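Local coordinates for protein signal recognition particle receptor beta subunit (Mus musculus, PDB 2FH5) that binds GTP as the beta subunit of the signal recognition particle receptor, which helps target nascent secretory proteins to the endoplasmic reticulum membrane, at residues F101-L106 / A166-K171. Residues are numbered along the deposited sequence; the frame is centred on the assembly and turned at random.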
loop_
_atom_site.group_PDB
_atom_site.type_symbol
_atom_site.label_atom_id
_atom_site.label_comp_id
_atom_site.label_asym_id
_atom_site.label_seq_id
_atom_site.Cartn_x
_atom_site.Cartn_y
_atom_site.Cartn_z
ATOM N N PHE B 101 2.765 9.379 14.611
ATOM C CA PHE B 101 2.460 9.789 13.252
ATOM C C PHE B 101 1.125 10.529 13.268
ATOM O O PHE B 101 0.986 11.563 12.633
ATOM C CB PHE B 101 2.419 8.559 12.330
ATOM C CG PHE B 101 2.094 8.866 10.878
ATOM C CD1 PHE B 101 2.313 10.134 10.334
ATOM C CD2 PHE B 101 1.546 7.881 10.060
ATOM C CE1 PHE B 101 1.976 10.422 8.997
ATOM C CE2 PHE B 101 1.208 8.154 8.726
ATOM C CZ PHE B 101 1.422 9.435 8.195
ATOM N N LEU B 102 0.151 10.006 14.002
ATOM C CA LEU B 102 -1.153 10.655 14.092
ATOM C C LEU B 102 -1.003 12.089 14.629
ATOM O O LEU B 102 -1.643 13.022 14.134
ATOM C CB LEU B 102 -2.087 9.824 14.974
ATOM C CG LEU B 102 -3.485 10.385 15.195
ATOM C CD1 LEU B 102 -4.202 10.602 13.863
ATOM C CD2 LEU B 102 -4.247 9.432 16.119
ATOM N N TYR B 103 -0.129 12.262 15.619
ATOM C CA TYR B 103 0.168 13.579 16.202
ATOM C C TYR B 103 0.478 14.592 15.102
ATOM O O TYR B 103 -0.121 15.664 15.039
ATOM C CB TYR B 103 1.380 13.466 17.135
ATOM C CG TYR B 103 1.696 14.734 17.895
ATOM C CD1 TYR B 103 1.009 15.064 19.061
ATOM C CD2 TYR B 103 2.682 15.607 17.449
ATOM C CE1 TYR B 103 1.300 16.227 19.765
ATOM C CE2 TYR B 103 2.974 16.773 18.145
ATOM C CZ TYR B 103 2.283 17.073 19.301
ATOM O OH TYR B 103 2.601 18.213 20.009
ATOM N N GLN B 104 1.441 14.262 14.244
ATOM C CA GLN B 104 1.787 15.139 13.128
ATOM C C GLN B 104 0.606 15.321 12.176
ATOM O O GLN B 104 0.456 16.382 11.571
ATOM C CB GLN B 104 2.973 14.586 12.342
ATOM C CG GLN B 104 4.279 15.320 12.598
ATOM C CD GLN B 104 5.400 14.375 13.052
ATOM O OE1 GLN B 104 6.588 14.735 13.034
ATOM N NE2 GLN B 104 5.022 13.162 13.469
ATOM N N VAL B 105 -0.231 14.293 12.030
ATOM C CA VAL B 105 -1.374 14.411 11.132
ATOM C C VAL B 105 -2.417 15.369 11.725
ATOM O O VAL B 105 -3.053 16.135 10.994
ATOM C CB VAL B 105 -2.014 13.026 10.836
ATOM C CG1 VAL B 105 -3.360 13.201 10.138
ATOM C CG2 VAL B 105 -1.077 12.204 9.933
ATOM N N LEU B 106 -2.580 15.326 13.047
ATOM C CA LEU B 106 -3.533 16.193 13.736
ATOM C C LEU B 106 -3.059 17.630 13.636
ATOM O O LEU B 106 -3.825 18.539 13.310
ATOM C CB LEU B 106 -3.639 15.799 15.200
ATOM C CG LEU B 106 -4.396 14.504 15.380
ATOM C CD1 LEU B 106 -4.312 14.076 16.824
ATOM C CD2 LEU B 106 -5.830 14.695 14.947
ATOM N N ALA B 166 0.908 25.610 17.401
ATOM C CA ALA B 166 -0.344 24.859 17.495
ATOM C C ALA B 166 -0.202 23.699 18.473
ATOM O O ALA B 166 0.808 22.998 18.463
ATOM C CB ALA B 166 -0.744 24.336 16.126
ATOM N N GLN B 167 -1.214 23.495 19.314
ATOM C CA GLN B 167 -1.170 22.416 20.295
ATOM C C GLN B 167 -2.469 21.623 20.397
ATOM O O GLN B 167 -3.506 22.032 19.880
ATOM C CB GLN B 167 -0.816 22.967 21.669
ATOM C CG GLN B 167 -1.937 23.723 22.323
ATOM C CD GLN B 167 -1.632 24.018 23.763
ATOM O OE1 GLN B 167 -0.757 24.828 24.066
ATOM N NE2 GLN B 167 -2.338 23.344 24.666
ATOM N N LEU B 168 -2.402 20.494 21.097
ATOM C CA LEU B 168 -3.553 19.609 21.250
ATOM C C LEU B 168 -4.439 19.871 22.458
ATOM O O LEU B 168 -3.998 19.740 23.592
ATOM C CB LEU B 168 -3.084 18.149 21.301
ATOM C CG LEU B 168 -2.351 17.508 20.120
ATOM C CD1 LEU B 168 -2.198 16.025 20.417
ATOM C CD2 LEU B 168 -3.123 17.704 18.825
ATOM N N GLY B 169 -5.696 20.216 22.208
ATOM C CA GLY B 169 -6.638 20.466 23.291
ATOM C C GLY B 169 -6.175 21.495 24.307
ATOM O O GLY B 169 -5.537 22.495 23.950
ATOM N N LYS B 170 -6.496 21.269 25.580
ATOM C CA LYS B 170 -6.085 22.209 26.621
ATOM C C LYS B 170 -4.986 21.604 27.480
ATOM O O LYS B 170 -5.104 20.456 27.927
ATOM C CB LYS B 170 -7.289 22.597 27.481
ATOM C CG LYS B 170 -8.197 23.623 26.823
ATOM C CD LYS B 170 -7.532 24.993 26.757
ATOM C CE LYS B 170 -8.339 25.944 25.885
ATOM N NZ LYS B 170 -9.802 25.811 26.127
ATOM N N LYS B 171 -3.925 22.378 27.706
ATOM C CA LYS B 171 -2.783 21.911 28.494
ATOM C C LYS B 171 -3.166 21.354 29.870
ATOM O O LYS B 171 -2.611 20.342 30.323
ATOM C CB LYS B 171 -1.766 23.036 28.670
ATOM C CG LYS B 171 -2.326 24.282 29.343
ATOM C CD LYS B 171 -1.227 25.243 29.770
ATOM C CE LYS B 171 -0.495 24.707 30.971
ATOM N NZ LYS B 171 0.887 25.258 31.116
#
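Leu168 reaches from the loop segment 166-171 to helix 91-110 and meets two residues there, Tyr103 and Leu106. Its two methyl groups divide the work. Leu168 CD1 lies beside the CD1-CE1 bond of the tyrosine ring, 3.6 Å from both Tyr103 CD1 and Tyr103 CE1. The approach is oblique to the ring. Leu168 CG follows behind, 3.9 Å from Tyr103 CE1. The other methyl, Leu168 CD2, touches the beta carbon of Leu106, Leu106 CB, at 4.1 Å. The contact is small and wholly apolar, and all three side chains are buried.

In Tyr103, CG stands anti to the backbone N (chi1 -174°). This swings one side of the ring near the loop, although the side chain does not set out in that direction. The side chain of Leu168 points at the helix from the start. The backbones stay apart: the nearest alpha carbons, Leu106 CA and Leu168 CA, are 8.3 Å from each other. An alanine in place of Leu168 would remove both methyls and would probably leave a gap beside the Tyr103 ring and Leu106 CB, with the loop less firmly tied to the helix.

Helix 133-150 backs the helical partners, because Leu144 touches both Tyr103 and Leu106. Its Arg148 also holds the loop, with NH1 hydrogen-bonded to the carbonyl oxygens of Leu168 and Lys170. Phe175 packs on Leu168 from farther along the same connection.

The contact packs the long connection from helix 133-150 to strand 184-188 against helix 91-110. That helix joins the parallel neighbouring strands 79-87 and 117-123, a beta-alpha-beta crossover of the P-loop GTPase fold.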